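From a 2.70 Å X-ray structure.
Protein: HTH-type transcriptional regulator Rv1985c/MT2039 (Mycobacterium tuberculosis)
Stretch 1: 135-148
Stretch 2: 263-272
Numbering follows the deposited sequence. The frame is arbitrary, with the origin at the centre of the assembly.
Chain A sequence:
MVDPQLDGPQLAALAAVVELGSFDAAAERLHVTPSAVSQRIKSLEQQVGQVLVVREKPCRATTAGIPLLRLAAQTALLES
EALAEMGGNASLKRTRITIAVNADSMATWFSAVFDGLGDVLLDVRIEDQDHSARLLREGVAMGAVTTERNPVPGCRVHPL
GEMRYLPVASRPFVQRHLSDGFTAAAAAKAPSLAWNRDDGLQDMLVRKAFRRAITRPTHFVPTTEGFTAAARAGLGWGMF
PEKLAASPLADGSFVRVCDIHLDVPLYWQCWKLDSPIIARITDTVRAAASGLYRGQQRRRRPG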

# COMPACT_ATOMS: atom_id res chain seq x y z
N LEU A 135 14.66 0.48 -7.92
CA LEU A 135 16.04 0.05 -7.74
C LEU A 135 17.03 0.96 -8.47
O LEU A 135 18.19 1.09 -8.07
N LEU A 136 16.58 1.60 -9.54
CA LEU A 136 17.41 2.58 -10.22
C LEU A 136 17.53 3.85 -9.38
O LEU A 136 18.63 4.32 -9.11
N ARG A 137 16.39 4.42 -9.00
CA ARG A 137 16.38 5.58 -8.13
C ARG A 137 17.24 5.37 -6.90
O ARG A 137 18.00 6.26 -6.50
N GLU A 138 17.14 4.19 -6.29
CA GLU A 138 17.79 3.92 -5.01
C GLU A 138 19.27 3.52 -5.12
O GLU A 138 19.90 3.16 -4.12
N GLY A 139 19.81 3.57 -6.33
CA GLY A 139 21.20 3.21 -6.58
C GLY A 139 21.45 1.72 -6.48
O GLY A 139 22.57 1.26 -6.70
N VAL A 140 20.41 0.96 -6.16
CA VAL A 140 20.54 -0.49 -6.03
C VAL A 140 20.96 -1.12 -7.35
O VAL A 140 21.84 -1.99 -7.37
N ALA A 141 20.35 -0.68 -8.45
CA ALA A 141 20.72 -1.17 -9.78
C ALA A 141 21.44 -0.08 -10.56
O ALA A 141 21.04 1.08 -10.52
N MET A 142 22.50 -0.46 -11.28
CA MET A 142 23.23 0.49 -12.11
C MET A 142 22.74 0.45 -13.56
O MET A 142 23.39 0.97 -14.46
N GLY A 143 21.58 -0.18 -13.76
CA GLY A 143 20.96 -0.27 -15.06
C GLY A 143 19.82 -1.28 -15.08
O GLY A 143 19.84 -2.23 -14.30
N ALA A 144 18.84 -1.07 -15.96
CA ALA A 144 17.66 -1.95 -16.01
C ALA A 144 16.98 -2.01 -17.38
O ALA A 144 16.75 -0.98 -18.01
N VAL A 145 16.65 -3.21 -17.84
CA VAL A 145 15.75 -3.35 -18.97
C VAL A 145 14.33 -3.11 -18.45
O VAL A 145 13.87 -3.80 -17.56
N THR A 146 13.65 -2.10 -18.99
CA THR A 146 12.35 -1.70 -18.48
C THR A 146 11.44 -1.28 -19.62
O THR A 146 11.91 -0.96 -20.70
N THR A 147 10.13 -1.28 -19.39
CA THR A 147 9.19 -0.88 -20.43
C THR A 147 9.04 0.62 -20.37
O THR A 147 8.24 1.20 -21.09
N GLU A 148 9.82 1.22 -19.48
CA GLU A 148 9.75 2.65 -19.20
C GLU A 148 10.57 3.49 -20.14
O GLU A 148 11.80 3.44 -20.11
N ASP A 263 3.00 -4.92 -29.74
CA ASP A 263 4.40 -4.52 -29.70
C ASP A 263 4.60 -3.66 -28.47
O ASP A 263 3.84 -2.72 -28.20
N VAL A 264 5.61 -4.02 -27.69
CA VAL A 264 5.93 -3.29 -26.48
C VAL A 264 7.35 -2.80 -26.60
O VAL A 264 8.28 -3.59 -26.66
N PRO A 265 7.53 -1.48 -26.69
CA PRO A 265 8.88 -0.91 -26.70
C PRO A 265 9.60 -1.26 -25.41
O PRO A 265 9.04 -1.09 -24.33
N LEU A 266 10.83 -1.75 -25.54
CA LEU A 266 11.73 -1.86 -24.40
C LEU A 266 12.77 -0.73 -24.41
O LEU A 266 13.02 -0.11 -25.46
N TYR A 267 13.35 -0.47 -23.25
CA TYR A 267 14.41 0.52 -23.09
C TYR A 267 15.50 0.00 -22.14
O TYR A 267 15.21 -0.71 -21.20
N TRP A 268 16.75 0.35 -22.40
CA TRP A 268 17.79 0.12 -21.41
C TRP A 268 18.11 1.43 -20.71
O TRP A 268 18.70 2.33 -21.31
N GLN A 269 17.68 1.56 -19.46
CA GLN A 269 18.01 2.71 -18.62
C GLN A 269 19.20 2.41 -17.70
O GLN A 269 19.20 1.39 -17.00
N CYS A 270 20.20 3.29 -17.69
CA CYS A 270 21.36 3.13 -16.81
C CYS A 270 21.88 4.47 -16.28
O CYS A 270 21.55 5.53 -16.80
N TRP A 271 22.69 4.39 -15.22
CA TRP A 271 23.28 5.58 -14.60
C TRP A 271 23.87 6.54 -15.62
O TRP A 271 24.80 6.18 -16.35
N LYS A 272 23.33 7.75 -15.66
CA LYS A 272 23.92 8.82 -16.45
C LYS A 272 25.21 9.31 -15.80
O LYS A 272 25.18 10.05 -14.81

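Two antiparallel strands, 143-146 and 263-271, are joined by four backbone hydrogen bonds, and W271, Q269 and Y267 are the three residues with the most surface covered by the other stretch. W271 (chi1 m, chi2 -17°) starts sideways, but its indole reaches back to the loop before the first strand. M142 CB sits squarely over the six-membered ring, 3.4 Å from its centroid, a CH-pi contact, while M142 SD lies obliquely at 4.4 Å from the same centroid. At the ring edge G139 O approaches W271 CZ2 at 3.4 Å; the positive phi of G139 favours glycine.

Q269 (m, t) shares a sheet face with A144, T146 and Y267. Its aliphatic part packs against hydrocarbon, with Q269 CB 3.8 Å from L136 CD1 and Q269 CG 3.9 Å from T146 CG2, while its amide NE2 donates to E148 O at 2.8 Å. A long chain with a polar tip suits both tasks. Y267 (m) lays its ring alongside the chain as it leaves the strand, Y267 CD2 lying 3.5 Å from E148 O. T146 (t) helps shape that exit, since T146 OG1 accepts from E148 N at 3.0 Å.

On the other face, W268 (t) meets V145 (t), with W268 CE3 3.8 Å from V145 CG2. G143 leaves room for this indole: an ideal CB there would clash with W268 CH2 at 2.7 Å.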

# COMPACT_ATOMS: atom_id res chain seq x y z
CB LEU A 135 16.20 -1.40 -8.21
CG LEU A 135 15.22 -2.40 -7.59
CD1 LEU A 135 15.31 -3.76 -8.27
CD2 LEU A 135 15.47 -2.53 -6.10
CB LEU A 136 16.89 2.91 -11.61
CG LEU A 136 17.12 1.86 -12.68
CD1 LEU A 136 16.80 2.47 -14.04
CD2 LEU A 136 18.56 1.38 -12.64
CB ARG A 137 14.96 5.93 -7.70
CG ARG A 137 14.19 6.76 -8.71
CD ARG A 137 12.89 7.27 -8.14
NE ARG A 137 12.14 6.20 -7.47
CZ ARG A 137 11.25 5.43 -8.08
NH1 ARG A 137 10.97 5.59 -9.37
NH2 ARG A 137 10.62 4.48 -7.38
CB GLU A 138 17.00 2.85 -4.23
CG GLU A 138 15.63 3.30 -3.71
CD GLU A 138 14.94 2.25 -2.84
OE1 GLU A 138 15.52 1.14 -2.68
OE2 GLU A 138 13.82 2.52 -2.33
CB VAL A 140 19.23 -1.14 -5.52
CG1 VAL A 140 19.17 -2.62 -5.88
CG2 VAL A 140 19.09 -0.94 -4.03
CB ALA A 141 19.50 -1.62 -10.53
CB MET A 142 24.76 0.31 -12.02
CG MET A 142 25.26 -1.06 -11.53
SD MET A 142 25.83 -1.16 -9.81
CE MET A 142 24.30 -1.30 -8.93
CB ALA A 144 16.65 -1.55 -14.94
CB VAL A 145 15.88 -4.74 -19.62
CG1 VAL A 145 14.87 -4.91 -20.73
CG2 VAL A 145 17.29 -4.94 -20.15
CB THR A 146 12.47 -0.51 -17.51
OG1 THR A 146 11.17 -0.03 -17.15
CG2 THR A 146 13.24 0.63 -18.18
CB THR A 147 7.79 -1.54 -20.28
OG1 THR A 147 7.25 -1.25 -18.98
CG2 THR A 147 7.86 -3.06 -20.51
CB GLU A 148 10.25 2.92 -17.78
CG GLU A 148 10.16 4.38 -17.39
CD GLU A 148 8.74 4.78 -17.08
OE1 GLU A 148 8.15 4.20 -16.13
OE2 GLU A 148 8.21 5.67 -17.79
CB ASP A 263 4.80 -3.77 -30.97
CG ASP A 263 4.77 -4.65 -32.20
OD1 ASP A 263 5.51 -5.65 -32.26
OD2 ASP A 263 3.99 -4.34 -33.13
CB VAL A 264 5.80 -4.20 -25.23
CG1 VAL A 264 5.62 -3.36 -23.97
CG2 VAL A 264 4.62 -5.13 -25.40
CB PRO A 265 8.62 0.60 -26.74
CG PRO A 265 7.27 0.75 -27.31
CD PRO A 265 6.49 -0.44 -26.85
CB LEU A 266 12.43 -3.20 -24.42
CG LEU A 266 11.52 -4.42 -24.19
CD1 LEU A 266 12.33 -5.69 -24.33
CD2 LEU A 266 10.85 -4.35 -22.84
CB TYR A 267 13.83 1.81 -22.54
CG TYR A 267 12.73 2.35 -23.41
CD1 TYR A 267 13.01 3.27 -24.42
CD2 TYR A 267 11.42 1.93 -23.25
CE1 TYR A 267 12.03 3.75 -25.23
CE2 TYR A 267 10.42 2.42 -24.06
CZ TYR A 267 10.73 3.33 -25.06
OH TYR A 267 9.74 3.81 -25.88
CB TRP A 268 19.03 -0.51 -22.06
CG TRP A 268 20.29 -0.43 -21.23
CD1 TRP A 268 21.31 0.47 -21.38
CD2 TRP A 268 20.69 -1.29 -20.14
NE1 TRP A 268 22.29 0.24 -20.45
CE2 TRP A 268 21.94 -0.84 -19.69
CE3 TRP A 268 20.10 -2.39 -19.52
CZ2 TRP A 268 22.61 -1.45 -18.64
CZ3 TRP A 268 20.78 -3.00 -18.48
CH2 TRP A 268 22.01 -2.53 -18.05
CB GLN A 269 16.80 3.14 -17.79
CG GLN A 269 15.68 3.67 -18.64
CD GLN A 269 14.77 4.64 -17.92
OE1 GLN A 269 15.21 5.50 -17.16
NE2 GLN A 269 13.48 4.55 -18.21
CB CYS A 270 22.48 2.38 -17.53
SG CYS A 270 23.20 3.25 -18.93
CB TRP A 271 24.39 5.20 -13.62
CG TRP A 271 23.89 4.62 -12.34
CD1 TRP A 271 22.63 4.69 -11.85
CD2 TRP A 271 24.66 3.89 -11.38
NE1 TRP A 271 22.56 4.04 -10.64
CE2 TRP A 271 23.80 3.54 -10.33
CE3 TRP A 271 26.00 3.50 -11.31
CZ2 TRP A 271 24.22 2.81 -9.22
CZ3 TRP A 271 26.42 2.77 -10.21
CH2 TRP A 271 25.54 2.43 -9.18
CB LYS A 272 22.93 9.98 -16.59
CG LYS A 272 23.42 11.13 -17.45
CD LYS A 272 22.28 12.09 -17.79
CE LYS A 272 21.56 12.57 -16.53
NZ LYS A 272 20.18 13.03 -16.81